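Local atomic coordinates of trigger factor (Thermotoga maritima, PDB entry 2NSA), a protein that probably keeps newly synthesised proteins in an open conformation as a ribosome-binding chaperone and isomerises peptidyl-prolyl bonds between cis and trans. Residues A[27-32]-A[158-163]; A[96-101]-A[150-155]; A[4-9]-A[38-43]. All blocks are in the same frame, centred on the assembly; numbering follows the deposited sequence.

Contact 1: residues A[27-32]-A[158-163]; sequences ESMREQ and LLLQEV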
ATOM      1  N   GLU A  27      10.138   1.792   7.561  1.00 50.58           N
ATOM      2  CA  GLU A  27       9.151   2.780   7.137  1.00 49.90           C
ATOM      3  C   GLU A  27       9.610   3.642   5.962  1.00 48.94           C
ATOM      4  O   GLU A  27       8.894   3.786   4.970  1.00 47.53           O
ATOM      5  CB  GLU A  27       8.792   3.694   8.312  1.00 51.91           C
ATOM      6  CG  GLU A  27       8.728   2.999   9.667  1.00 55.55           C
ATOM      7  CD  GLU A  27       7.715   1.874   9.712  1.00 57.59           C
ATOM      8  OE1 GLU A  27       6.522   2.132   9.435  1.00 59.39           O
ATOM      9  OE2 GLU A  27       8.110   0.732  10.028  1.00 58.73           O
ATOM     10  N   SER A  28      10.802   4.220   6.082  1.00 48.18           N
ATOM     11  CA  SER A  28      11.352   5.085   5.044  1.00 47.32           C
ATOM     12  C   SER A  28      11.444   4.411   3.675  1.00 46.83           C
ATOM     13  O   SER A  28      10.869   4.893   2.700  1.00 45.59           O
ATOM     14  CB  SER A  28      12.738   5.584   5.464  1.00 47.99           C
ATOM     15  OG  SER A  28      13.279   6.473   4.501  1.00 48.76           O
HETATM   16  N   MSE A  29      12.172   3.300   3.608  1.00 46.46           N
HETATM   17  CA  MSE A  29      12.340   2.572   2.353  1.00 46.50           C
HETATM   18  C   MSE A  29      11.011   2.114   1.755  1.00 44.14           C
HETATM   19  O   MSE A  29      10.799   2.229   0.549  1.00 43.36           O
HETATM   20  CB  MSE A  29      13.255   1.362   2.559  1.00 49.95           C
HETATM   21  CG  MSE A  29      14.719   1.705   2.811  1.00 54.36           C
HETATM   22 SE   MSE A  29      15.638   2.425   1.261  1.00 62.90          SE
HETATM   23  CE  MSE A  29      16.358   0.780   0.547  1.00 57.86           C
ATOM     24  N   ARG A  30      10.118   1.593   2.592  1.00 42.20           N
ATOM     25  CA  ARG A  30       8.820   1.138   2.105  1.00 41.17           C
ATOM     26  C   ARG A  30       8.080   2.284   1.437  1.00 39.83           C
ATOM     27  O   ARG A  30       7.483   2.115   0.375  1.00 39.33           O
ATOM     28  CB  ARG A  30       7.971   0.586   3.252  1.00 42.19           C
ATOM     29  CG  ARG A  30       8.423  -0.763   3.765  1.00 44.69           C
ATOM     30  CD  ARG A  30       7.698  -1.128   5.043  1.00 46.25           C
ATOM     31  NE  ARG A  30       8.458  -2.102   5.822  1.00 49.53           N
ATOM     32  CZ  ARG A  30       8.282  -2.323   7.121  1.00 51.07           C
ATOM     33  NH1 ARG A  30       7.364  -1.641   7.795  1.00 50.59           N
ATOM     34  NH2 ARG A  30       9.038  -3.212   7.751  1.00 50.88           N
ATOM     35  N   GLU A  31       8.128   3.453   2.065  1.00 39.28           N
ATOM     36  CA  GLU A  31       7.452   4.632   1.541  1.00 37.81           C
ATOM     37  C   GLU A  31       7.905   4.987   0.125  1.00 36.80           C
ATOM     38  O   GLU A  31       7.079   5.125  -0.776  1.00 35.38           O
ATOM     39  CB  GLU A  31       7.682   5.822   2.477  1.00 40.28           C
ATOM     40  CG  GLU A  31       6.761   7.002   2.233  1.00 43.83           C
ATOM     41  CD  GLU A  31       6.994   8.136   3.217  1.00 46.29           C
ATOM     42  OE1 GLU A  31       7.040   7.867   4.436  1.00 47.92           O
ATOM     43  OE2 GLU A  31       7.123   9.299   2.773  1.00 48.04           O
ATOM     44  N   GLN A  32       9.211   5.133  -0.081  1.00 35.88           N
ATOM     45  CA  GLN A  32       9.716   5.481  -1.406  1.00 35.27           C
ATOM     46  C   GLN A  32       9.478   4.352  -2.401  1.00 33.07           C
ATOM     47  O   GLN A  32       9.222   4.596  -3.581  1.00 31.46           O
ATOM     48  CB  GLN A  32      11.211   5.821  -1.346  1.00 38.63           C
ATOM     49  CG  GLN A  32      11.783   6.289  -2.681  1.00 43.34           C
ATOM     50  CD  GLN A  32      13.155   6.929  -2.550  1.00 46.57           C
ATOM     51  OE1 GLN A  32      14.099   6.311  -2.056  1.00 49.57           O
ATOM     52  NE2 GLN A  32      13.270   8.177  -2.996  1.00 48.79           N
ATOM     53  N   LEU A 158      10.692  -7.953   1.232  1.00 16.39           N
ATOM     54  CA  LEU A 158      11.575  -8.763   0.394  1.00 17.91           C
ATOM     55  C   LEU A 158      12.289  -7.905  -0.645  1.00 19.41           C
ATOM     56  O   LEU A 158      13.489  -8.072  -0.881  1.00 21.33           O
ATOM     57  CB  LEU A 158      10.784  -9.869  -0.309  1.00 19.04           C
ATOM     58  CG  LEU A 158      10.389 -11.075   0.542  1.00 21.40           C
ATOM     59  CD1 LEU A 158       9.368 -11.922  -0.210  1.00 21.99           C
ATOM     60  CD2 LEU A 158      11.633 -11.901   0.867  1.00 24.36           C
ATOM     61  N   LEU A 159      11.564  -6.991  -1.280  1.00 18.84           N
ATOM     62  CA  LEU A 159      12.194  -6.137  -2.276  1.00 17.49           C
ATOM     63  C   LEU A 159      13.277  -5.272  -1.639  1.00 20.81           C
ATOM     64  O   LEU A 159      14.379  -5.159  -2.174  1.00 20.11           O
ATOM     65  CB  LEU A 159      11.157  -5.247  -2.969  1.00 19.35           C
ATOM     66  CG  LEU A 159      10.120  -5.968  -3.832  1.00 19.34           C
ATOM     67  CD1 LEU A 159       9.116  -4.947  -4.356  1.00 21.06           C
ATOM     68  CD2 LEU A 159      10.798  -6.698  -4.989  1.00 21.49           C
ATOM     69  N   LEU A 160      12.971  -4.667  -0.496  1.00 20.13           N
ATOM     70  CA  LEU A 160      13.949  -3.818   0.174  1.00 21.75           C
ATOM     71  C   LEU A 160      15.198  -4.599   0.555  1.00 21.36           C
ATOM     72  O   LEU A 160      16.314  -4.077   0.479  1.00 22.89           O
ATOM     73  CB  LEU A 160      13.343  -3.191   1.426  1.00 20.21           C
ATOM     74  CG  LEU A 160      12.179  -2.227   1.205  1.00 22.07           C
ATOM     75  CD1 LEU A 160      11.684  -1.740   2.551  1.00 22.25           C
ATOM     76  CD2 LEU A 160      12.629  -1.054   0.334  1.00 24.30           C
ATOM     77  N   GLN A 161      15.009  -5.846   0.972  1.00 20.81           N
ATOM     78  CA  GLN A 161      16.129  -6.690   1.370  1.00 23.00           C
ATOM     79  C   GLN A 161      16.940  -7.180   0.171  1.00 25.14           C
ATOM     80  O   GLN A 161      18.001  -7.787   0.336  1.00 25.25           O
ATOM     81  CB  GLN A 161      15.618  -7.867   2.210  1.00 21.75           C
ATOM     82  CG  GLN A 161      15.233  -7.443   3.629  1.00 24.27           C
ATOM     83  CD  GLN A 161      14.320  -8.427   4.339  1.00 25.05           C
ATOM     84  OE1 GLN A 161      14.282  -9.611   4.009  1.00 27.31           O
ATOM     85  NE2 GLN A 161      13.588  -7.938   5.337  1.00 25.72           N
ATOM     86  N   GLU A 162      16.447  -6.904  -1.033  1.00 25.05           N
ATOM     87  CA  GLU A 162      17.149  -7.304  -2.250  1.00 27.80           C
ATOM     88  C   GLU A 162      17.993  -6.155  -2.799  1.00 28.70           C
ATOM     89  O   GLU A 162      18.759  -6.336  -3.745  1.00 30.09           O
ATOM     90  CB  GLU A 162      16.157  -7.760  -3.326  1.00 27.62           C
ATOM     91  CG  GLU A 162      15.331  -8.974  -2.947  1.00 30.52           C
ATOM     92  CD  GLU A 162      14.336  -9.357  -4.029  1.00 31.58           C
ATOM     93  OE1 GLU A 162      13.732  -8.449  -4.634  1.00 35.44           O
ATOM     94  OE2 GLU A 162      14.153 -10.566  -4.264  1.00 33.94           O
ATOM     95  N   VAL A 163      17.848  -4.971  -2.211  1.00 29.59           N
ATOM     96  CA  VAL A 163      18.616  -3.811  -2.651  1.00 31.20           C
ATOM     97  C   VAL A 163      20.042  -3.937  -2.126  1.00 33.29           C
ATOM     98  O   VAL A 163      20.266  -3.971  -0.916  1.00 33.69           O
ATOM     99  CB  VAL A 163      18.006  -2.490  -2.131  1.00 29.81           C
ATOM    100  CG1 VAL A 163      18.873  -1.304  -2.564  1.00 30.16           C
ATOM    101  CG2 VAL A 163      16.593  -2.326  -2.667  1.00 29.58           C
TER
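Arg30, whose aliphatic stem rests on Leu160, carries the flat group of this contact, a guanidinium with the backbone N of Glu27 over one face, displaced toward the rim. The carboxylate of Glu27 stands well off that plane: Arg30 NH1 and Glu27 OE2 are 3.3 Å apart, a salt bridge of charge alone with no N-H directed at the oxygen. Arg30 NE is paired with Asp157, one residue before segment 158-163, and the guanidinium of Arg153 lies close by, so the two carboxylates would probably offset the gathered positive charge.

Across the interface the chemistry is apolar. Leu160 sets out toward helix 25-36, and its two methyls straddle CB of Met29, which is modelled as selenomethionine. Leu160 CD2 comes to 3.3 Å from Met29 CB and Leu160 CD1 to 3.5 Å from the same atom, both tighter than usual carbon contacts. Met29 and Leu160 run antiparallel, each passing alongside the other, while the Arg30 stem meets Leu160 at about a right angle, its CG 3.6 Å from Leu160 CD1. Beyond CB the Met29 chain bends at chi2 (-70°) and again at chi3, which carries CE over Leu160 toward Val163 CG2, a looser approach of 4.5 Å. A type I turn from Leu160 to Val163 brings this valine round to the methionine.

Within the all-helical C-terminal chaperone domain, the contact joins the C-terminal part of helix 140-160 to helix 25-36; Leu160 also reaches Leu33, and Leu159 packs against Leu33 and against Leu101 and Lys105 of helix 77-105.

Contact 2: residues A[96-101]-A[150-155]; sequences RVIEVL and ILKRKV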
ATOM      1  N   ARG A  96      -1.643  -3.867  -8.403  1.00 10.84           N
ATOM      2  CA  ARG A  96      -1.393  -4.871  -9.431  1.00 11.21           C
ATOM      3  C   ARG A  96       0.075  -5.321  -9.359  1.00 13.06           C
ATOM      4  O   ARG A  96       0.369  -6.526  -9.403  1.00 13.20           O
ATOM      5  CB  ARG A  96      -1.691  -4.303 -10.821  1.00 12.02           C
ATOM      6  CG  ARG A  96      -1.227  -5.203 -11.969  1.00 15.86           C
ATOM      7  CD  ARG A  96      -1.927  -6.548 -11.983  1.00 20.37           C
ATOM      8  NE  ARG A  96      -1.530  -7.301 -13.176  1.00 23.05           N
ATOM      9  CZ  ARG A  96      -1.717  -8.606 -13.351  1.00 28.17           C
ATOM     10  NH1 ARG A  96      -2.302  -9.333 -12.407  1.00 31.75           N
ATOM     11  NH2 ARG A  96      -1.307  -9.186 -14.471  1.00 29.15           N
ATOM     12  N   VAL A  97       0.994  -4.364  -9.245  1.00 12.45           N
ATOM     13  CA  VAL A  97       2.424  -4.688  -9.168  1.00 13.53           C
ATOM     14  C   VAL A  97       2.724  -5.575  -7.959  1.00 13.94           C
ATOM     15  O   VAL A  97       3.467  -6.560  -8.062  1.00 13.63           O
ATOM     16  CB  VAL A  97       3.297  -3.408  -9.072  1.00 16.25           C
ATOM     17  CG1 VAL A  97       4.771  -3.789  -8.905  1.00 22.77           C
ATOM     18  CG2 VAL A  97       3.115  -2.571 -10.317  1.00 21.36           C
ATOM     19  N   ILE A  98       2.137  -5.234  -6.817  1.00 11.51           N
ATOM     20  CA  ILE A  98       2.359  -5.998  -5.592  1.00 12.80           C
ATOM     21  C   ILE A  98       1.816  -7.413  -5.724  1.00 12.98           C
ATOM     22  O   ILE A  98       2.482  -8.393  -5.348  1.00 12.46           O
ATOM     23  CB  ILE A  98       1.717  -5.282  -4.375  1.00 13.63           C
ATOM     24  CG1 ILE A  98       2.510  -4.006  -4.079  1.00 16.73           C
ATOM     25  CG2 ILE A  98       1.707  -6.195  -3.152  1.00 15.88           C
ATOM     26  CD1 ILE A  98       1.784  -2.995  -3.229  1.00 19.59           C
ATOM     27  N   GLU A  99       0.614  -7.523  -6.278  1.00 11.63           N
ATOM     28  CA  GLU A  99      -0.010  -8.834  -6.456  1.00 13.24           C
ATOM     29  C   GLU A  99       0.827  -9.705  -7.394  1.00 14.79           C
ATOM     30  O   GLU A  99       1.070 -10.885  -7.110  1.00 14.28           O
ATOM     31  CB  GLU A  99      -1.438  -8.674  -6.992  1.00 16.13           C
ATOM     32  CG  GLU A  99      -2.254  -9.946  -6.886  1.00 21.04           C
ATOM     33  CD  GLU A  99      -3.746  -9.699  -7.042  1.00 20.97           C
ATOM     34  OE1 GLU A  99      -4.388  -9.205  -6.081  1.00 20.60           O
ATOM     35  OE2 GLU A  99      -4.270  -9.995  -8.129  1.00 20.14           O
ATOM     36  N   VAL A 100       1.288  -9.118  -8.494  1.00 13.53           N
ATOM     37  CA  VAL A 100       2.107  -9.856  -9.451  1.00 15.03           C
ATOM     38  C   VAL A 100       3.439 -10.264  -8.834  1.00 14.51           C
ATOM     39  O   VAL A 100       3.899 -11.383  -9.058  1.00 16.25           O
ATOM     40  CB  VAL A 100       2.373  -9.037 -10.731  1.00 14.94           C
ATOM     41  CG1 VAL A 100       3.416  -9.744 -11.602  1.00 17.40           C
ATOM     42  CG2 VAL A 100       1.079  -8.894 -11.522  1.00 16.78           C
ATOM     43  N   LEU A 101       4.068  -9.374  -8.073  1.00 11.63           N
ATOM     44  CA  LEU A 101       5.343  -9.741  -7.460  1.00 13.93           C
ATOM     45  C   LEU A 101       5.132 -10.867  -6.455  1.00 14.20           C
ATOM     46  O   LEU A 101       5.981 -11.753  -6.325  1.00 15.76           O
ATOM     47  CB  LEU A 101       6.004  -8.534  -6.780  1.00 14.57           C
ATOM     48  CG  LEU A 101       6.537  -7.499  -7.780  1.00 17.68           C
ATOM     49  CD1 LEU A 101       6.956  -6.225  -7.061  1.00 19.83           C
ATOM     50  CD2 LEU A 101       7.717  -8.099  -8.544  1.00 21.02           C
ATOM     51  N   ILE A 150      -0.892  -8.195   5.052  1.00 14.90           N
ATOM     52  CA  ILE A 150       0.246  -9.061   5.345  1.00 13.89           C
ATOM     53  C   ILE A 150       1.063  -9.357   4.090  1.00 14.39           C
ATOM     54  O   ILE A 150       2.294  -9.260   4.106  1.00 14.27           O
ATOM     55  CB  ILE A 150      -0.211 -10.394   5.968  1.00 15.15           C
ATOM     56  CG1 ILE A 150      -0.921 -10.125   7.304  1.00 15.06           C
ATOM     57  CG2 ILE A 150       0.998 -11.305   6.171  1.00 16.86           C
ATOM     58  CD1 ILE A 150      -1.623 -11.351   7.873  1.00 17.16           C
ATOM     59  N   LEU A 151       0.376  -9.706   3.004  1.00 14.18           N
ATOM     60  CA  LEU A 151       1.034 -10.027   1.739  1.00 13.44           C
ATOM     61  C   LEU A 151       1.864  -8.856   1.224  1.00 14.55           C
ATOM     62  O   LEU A 151       3.019  -9.024   0.830  1.00 14.44           O
ATOM     63  CB  LEU A 151      -0.011 -10.411   0.684  1.00 14.04           C
ATOM     64  CG  LEU A 151       0.526 -10.910  -0.653  1.00 14.81           C
ATOM     65  CD1 LEU A 151       1.039 -12.346  -0.466  1.00 19.63           C
ATOM     66  CD2 LEU A 151      -0.578 -10.902  -1.696  1.00 16.15           C
ATOM     67  N   LYS A 152       1.257  -7.674   1.216  1.00 12.44           N
ATOM     68  CA  LYS A 152       1.911  -6.460   0.755  1.00 13.10           C
ATOM     69  C   LYS A 152       3.155  -6.163   1.583  1.00 14.13           C
ATOM     70  O   LYS A 152       4.205  -5.830   1.029  1.00 13.87           O
ATOM     71  CB  LYS A 152       0.920  -5.299   0.839  1.00 14.37           C
ATOM     72  CG  LYS A 152       1.484  -3.943   0.498  1.00 16.47           C
ATOM     73  CD  LYS A 152       0.353  -2.923   0.497  1.00 19.18           C
ATOM     74  CE  LYS A 152       0.826  -1.549   0.108  1.00 20.84           C
ATOM     75  NZ  LYS A 152      -0.287  -0.568   0.261  1.00 21.81           N
ATOM     76  N   ARG A 153       3.048  -6.296   2.902  1.00 13.20           N
ATOM     77  CA  ARG A 153       4.198  -6.041   3.763  1.00 15.21           C
ATOM     78  C   ARG A 153       5.334  -7.010   3.454  1.00 14.98           C
ATOM     79  O   ARG A 153       6.498  -6.611   3.405  1.00 14.95           O
ATOM     80  CB  ARG A 153       3.822  -6.154   5.248  1.00 18.70           C
ATOM     81  CG  ARG A 153       4.996  -5.896   6.191  1.00 22.98           C
ATOM     82  CD  ARG A 153       5.659  -4.542   5.921  1.00 30.58           C
ATOM     83  NE  ARG A 153       4.867  -3.404   6.382  1.00 34.41           N
ATOM     84  CZ  ARG A 153       4.655  -3.102   7.660  1.00 36.61           C
ATOM     85  NH1 ARG A 153       5.175  -3.855   8.622  1.00 36.83           N
ATOM     86  NH2 ARG A 153       3.931  -2.035   7.978  1.00 36.43           N
ATOM     87  N   LYS A 154       5.003  -8.276   3.231  1.00 15.35           N
ATOM     88  CA  LYS A 154       6.034  -9.259   2.936  1.00 16.24           C
ATOM     89  C   LYS A 154       6.710  -8.973   1.598  1.00 14.64           C
ATOM     90  O   LYS A 154       7.929  -9.074   1.481  1.00 14.99           O
ATOM     91  CB  LYS A 154       5.436 -10.668   2.967  1.00 18.03           C
ATOM     92  CG  LYS A 154       5.032 -11.063   4.381  1.00 21.15           C
ATOM     93  CD  LYS A 154       4.009 -12.177   4.431  1.00 28.46           C
ATOM     94  CE  LYS A 154       4.556 -13.457   3.865  1.00 27.09           C
ATOM     95  NZ  LYS A 154       3.651 -14.598   4.169  1.00 23.44           N
ATOM     96  N   VAL A 155       5.927  -8.595   0.594  1.00 13.14           N
ATOM     97  CA  VAL A 155       6.501  -8.292  -0.707  1.00 14.58           C
ATOM     98  C   VAL A 155       7.411  -7.070  -0.618  1.00 15.04           C
ATOM     99  O   VAL A 155       8.528  -7.086  -1.138  1.00 14.96           O
ATOM    100  CB  VAL A 155       5.398  -8.063  -1.768  1.00 13.86           C
ATOM    101  CG1 VAL A 155       6.011  -7.562  -3.075  1.00 15.69           C
ATOM    102  CG2 VAL A 155       4.651  -9.368  -2.014  1.00 15.67           C
TER
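Helices 77-105 and 140-160 cross steeply at Ile98 and Lys152, the short segments lying 9.7 Å apart between axes with 77° between their N-to-C directions. This is a near-perpendicular helix crossing in the all-helical C-terminal domain of trigger factor, the part with intrinsic chaperone activity. The CA atoms of Ile98 and Lys152 come within 6.4 Å of each other, and no hydrogen bond bridges the two segments.

Ile98 points toward helix 140-160 and uses both of its branches. Its longer branch lays CD1 across the methylenes of Lys152, 3.8 Å from Lys152 CE and almost as near to CG and CD, so that one methyl spans much of the lysine stem. Lys152 offers such a flank because its CG stands anti to the backbone N (chi1 175°) and every later torsion is extended, which makes CB to CE a straight row of methylenes that Ile98 crosses obliquely. The shorter branch goes to the backbone, with Ile98 CG2 3.9 Å from Lys152 CA. Leu34 of helix 25-36 touches both side chains, and Trp148 covers Ile98 further back along helix 140-160. An alanine in place of Ile98 would probably open a gap between the helices and strip the lysine methylenes of much of their apolar cover, leaving them freer to turn.

One turn onward along each helix, Val155 is lodged against helix 77-105 between Ile98 and Leu101. Val155 CG1 meets Leu101 CB at 3.8 Å, whereas Val155 CB faces Ile98 CG2 more loosely. The other methyl, Val155 CG2, comes up to the backbone instead, 4.1 Å from the carbonyl oxygen of Ile98.

Contact 3: residues A[4-9]-A[38-43]; sequences ETLEQL and PEIVEI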
ATOM      1  N   GLU A   4      11.294   2.167 -15.762  1.00 41.03           N
ATOM      2  CA  GLU A   4      10.650   1.273 -16.713  1.00 40.28           C
ATOM      3  C   GLU A   4      10.692  -0.164 -16.202  1.00 38.18           C
ATOM      4  O   GLU A   4       9.822  -0.971 -16.526  1.00 38.95           O
ATOM      5  CB  GLU A   4      11.349   1.365 -18.072  1.00 43.42           C
ATOM      6  CG  GLU A   4      10.726   0.507 -19.166  1.00 47.79           C
ATOM      7  CD  GLU A   4      11.407   0.691 -20.510  1.00 50.42           C
ATOM      8  OE1 GLU A   4      11.341   1.811 -21.064  1.00 51.89           O
ATOM      9  OE2 GLU A   4      12.010  -0.280 -21.013  1.00 52.03           O
ATOM     10  N   THR A   5      11.704  -0.480 -15.397  1.00 34.88           N
ATOM     11  CA  THR A   5      11.851  -1.825 -14.855  1.00 32.29           C
ATOM     12  C   THR A   5      12.059  -1.812 -13.348  1.00 29.02           C
ATOM     13  O   THR A   5      12.511  -0.818 -12.781  1.00 28.04           O
ATOM     14  CB  THR A   5      13.050  -2.552 -15.482  1.00 33.40           C
ATOM     15  OG1 THR A   5      14.265  -1.926 -15.050  1.00 32.17           O
ATOM     16  CG2 THR A   5      12.968  -2.501 -16.998  1.00 32.89           C
ATOM     17  N   LEU A   6      11.732  -2.929 -12.709  1.00 28.07           N
ATOM     18  CA  LEU A   6      11.887  -3.059 -11.267  1.00 27.46           C
ATOM     19  C   LEU A   6      13.361  -2.915 -10.905  1.00 27.27           C
ATOM     20  O   LEU A   6      13.705  -2.347  -9.871  1.00 27.07           O
ATOM     21  CB  LEU A   6      11.374  -4.424 -10.801  1.00 27.41           C
ATOM     22  CG  LEU A   6      11.433  -4.703  -9.296  1.00 25.33           C
ATOM     23  CD1 LEU A   6      10.576  -3.684  -8.552  1.00 25.64           C
ATOM     24  CD2 LEU A   6      10.944  -6.116  -9.020  1.00 25.97           C
ATOM     25  N   GLU A   7      14.228  -3.432 -11.769  1.00 28.79           N
ATOM     26  CA  GLU A   7      15.665  -3.354 -11.535  1.00 29.56           C
ATOM     27  C   GLU A   7      16.159  -1.913 -11.475  1.00 29.32           C
ATOM     28  O   GLU A   7      17.018  -1.579 -10.660  1.00 29.86           O
ATOM     29  CB  GLU A   7      16.424  -4.117 -12.623  1.00 33.48           C
ATOM     30  CG  GLU A   7      16.601  -5.594 -12.325  1.00 37.50           C
ATOM     31  CD  GLU A   7      17.301  -5.832 -10.997  1.00 41.79           C
ATOM     32  OE1 GLU A   7      18.255  -5.085 -10.681  1.00 43.83           O
ATOM     33  OE2 GLU A   7      16.903  -6.770 -10.271  1.00 44.00           O
ATOM     34  N   GLN A   8      15.625  -1.060 -12.344  1.00 28.23           N
ATOM     35  CA  GLN A   8      16.025   0.342 -12.355  1.00 29.21           C
ATOM     36  C   GLN A   8      15.559   1.010 -11.071  1.00 28.24           C
ATOM     37  O   GLN A   8      16.255   1.849 -10.506  1.00 27.29           O
ATOM     38  CB  GLN A   8      15.413   1.068 -13.551  1.00 31.38           C
ATOM     39  CG  GLN A   8      15.888   0.562 -14.899  1.00 35.94           C
ATOM     40  CD  GLN A   8      15.205   1.273 -16.053  1.00 38.62           C
ATOM     41  OE1 GLN A   8      13.980   1.256 -16.167  1.00 41.45           O
ATOM     42  NE2 GLN A   8      15.998   1.900 -16.916  1.00 40.75           N
ATOM     43  N   LEU A   9      14.374   0.624 -10.612  1.00 28.59           N
ATOM     44  CA  LEU A   9      13.808   1.184  -9.393  1.00 28.41           C
ATOM     45  C   LEU A   9      14.686   0.817  -8.201  1.00 27.75           C
ATOM     46  O   LEU A   9      15.078   1.682  -7.421  1.00 28.24           O
ATOM     47  CB  LEU A   9      12.382   0.655  -9.191  1.00 27.56           C
ATOM     48  CG  LEU A   9      11.508   1.299  -8.107  1.00 29.99           C
ATOM     49  CD1 LEU A   9      10.043   0.952  -8.351  1.00 30.28           C
ATOM     50  CD2 LEU A   9      11.950   0.838  -6.738  1.00 31.24           C
ATOM     51  N   PRO A  38       4.248   2.310  -8.945  1.00 21.08           N
ATOM     52  CA  PRO A  38       3.288   2.526 -10.037  1.00 22.21           C
ATOM     53  C   PRO A  38       3.925   2.812 -11.399  1.00 23.60           C
ATOM     54  O   PRO A  38       3.312   2.579 -12.440  1.00 23.95           O
ATOM     55  CB  PRO A  38       2.461   3.717  -9.547  1.00 21.88           C
ATOM     56  CG  PRO A  38       2.531   3.603  -8.068  1.00 21.45           C
ATOM     57  CD  PRO A  38       3.975   3.221  -7.822  1.00 21.18           C
ATOM     58  N   GLU A  39       5.154   3.313 -11.385  1.00 25.23           N
ATOM     59  CA  GLU A  39       5.857   3.659 -12.618  1.00 26.71           C
ATOM     60  C   GLU A  39       6.259   2.499 -13.524  1.00 27.17           C
ATOM     61  O   GLU A  39       6.494   2.701 -14.715  1.00 28.13           O
ATOM     62  CB  GLU A  39       7.098   4.483 -12.279  1.00 28.29           C
ATOM     63  CG  GLU A  39       6.790   5.902 -11.834  1.00 33.85           C
ATOM     64  CD  GLU A  39       8.021   6.644 -11.346  1.00 37.15           C
ATOM     65  OE1 GLU A  39       9.125   6.374 -11.866  1.00 38.74           O
ATOM     66  OE2 GLU A  39       7.880   7.505 -10.448  1.00 40.56           O
ATOM     67  N   ILE A  40       6.326   1.290 -12.978  1.00 26.96           N
ATOM     68  CA  ILE A  40       6.744   0.137 -13.768  1.00 27.87           C
ATOM     69  C   ILE A  40       5.627  -0.753 -14.292  1.00 29.14           C
ATOM     70  O   ILE A  40       5.866  -1.903 -14.669  1.00 29.19           O
ATOM     71  CB  ILE A  40       7.737  -0.733 -12.977  1.00 27.52           C
ATOM     72  CG1 ILE A  40       7.049  -1.344 -11.754  1.00 27.80           C
ATOM     73  CG2 ILE A  40       8.919   0.121 -12.538  1.00 28.86           C
ATOM     74  CD1 ILE A  40       7.903  -2.365 -11.022  1.00 30.93           C
ATOM     75  N   VAL A  41       4.406  -0.230 -14.315  1.00 29.06           N
ATOM     76  CA  VAL A  41       3.281  -1.003 -14.819  1.00 28.72           C
ATOM     77  C   VAL A  41       2.298  -0.115 -15.570  1.00 28.81           C
ATOM     78  O   VAL A  41       2.207   1.083 -15.313  1.00 26.96           O
ATOM     79  CB  VAL A  41       2.538  -1.737 -13.672  1.00 30.84           C
ATOM     80  CG1 VAL A  41       1.841  -0.735 -12.773  1.00 28.97           C
ATOM     81  CG2 VAL A  41       1.549  -2.736 -14.246  1.00 31.57           C
ATOM     82  N   GLU A  42       1.575  -0.714 -16.510  1.00 29.80           N
ATOM     83  CA  GLU A  42       0.586   0.007 -17.294  1.00 32.51           C
ATOM     84  C   GLU A  42      -0.787  -0.613 -17.070  1.00 31.77           C
ATOM     85  O   GLU A  42      -0.937  -1.837 -17.070  1.00 31.65           O
ATOM     86  CB  GLU A  42       0.936  -0.050 -18.784  1.00 36.58           C
ATOM     87  CG  GLU A  42       1.066  -1.465 -19.329  1.00 43.11           C
ATOM     88  CD  GLU A  42       1.166  -1.502 -20.841  1.00 45.86           C
ATOM     89  OE1 GLU A  42       0.190  -1.095 -21.510  1.00 48.90           O
ATOM     90  OE2 GLU A  42       2.220  -1.936 -21.357  1.00 47.47           O
ATOM     91  N   ILE A  43      -1.783   0.242 -16.871  1.00 30.22           N
ATOM     92  CA  ILE A  43      -3.158  -0.193 -16.650  1.00 31.09           C
ATOM     93  C   ILE A  43      -4.034   0.407 -17.743  1.00 29.23           C
ATOM     94  O   ILE A  43      -3.970   1.608 -18.009  1.00 29.86           O
ATOM     95  CB  ILE A  43      -3.706   0.312 -15.291  1.00 32.32           C
ATOM     96  CG1 ILE A  43      -2.872  -0.242 -14.133  1.00 36.38           C
ATOM     97  CG2 ILE A  43      -5.174  -0.079 -15.146  1.00 34.90           C
ATOM     98  CD1 ILE A  43      -3.129  -1.699 -13.816  1.00 35.41           C
TER
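Ile40, which follows the 3-10 residues Pro38 and Glu39, lies beside the residues that lead into helix 6-12; its CA is 5.0 Å from that of Glu4. No hydrogen bond spans the two segments, and the isoleucine side chain carries the contact.

Ile40 points toward the start of the helix with CG1 in the crowded position between backbone N and carbonyl carbon (chi1 65°), which sends its two branches to different partners. Ile40 CG2 lies over the backbone, 3.7 Å from Thr5 O, and more loosely approaches Leu9 CD1. The longer branch crosses Leu6, where Ile40 CD1 is 3.9 Å from Leu6 CD1 and about as near to Leu6 CB.

The backbone against which Ile40 packs is fixed by a capping box formed by Thr5 and Gln8. Thr5, the N-cap residue, accepts the Gln8 backbone N-H on its hydroxyl, with Gln8 N 3.1 Å from Thr5 OG1, and Gln8 returns the bond through its side-chain oxygen, with Thr5 N 3.0 Å from Gln8 OE1. The same oxygen takes a second donor, Glu4 N, at 2.9 Å and an N-H...O angle of 147°. Both donors are tilted from the plane of the amide carbonyl, Glu4 N by 24°. Two bonds on OE1 thus hold the Gln8 amide over the helix start and fix the turn of chain from Glu4 to Thr5.

Nearby, Phe3 touches both Ile40 and Gln8, and its backbone N bonds to the carboxylate of Glu39. Leu9 turns inward to Leu33 and Lys36 of helix 25-36.

How the contacts relate
Contacts 1 and 2 are buried and both draw on helix 140-160, whose C-terminal part meets helix 25-36 and whose earlier turns meet helix 77-105; contact 3 lies at the surface, joining the start of helix 6-12 to the loop after helix 25-36. Apolar contacts dominate all three, but the polar setting differs: charged pairs flank contact 1, a lysine stem serves as hydrocarbon in contact 2, and side-chain capping of a helix start organises contact 3. The three meet largely through aliphatic side chains. Leu6 of contact 3 touches both Leu159 and Leu101, and Val97 of segment 96-101 packs on Val41 and Ile40.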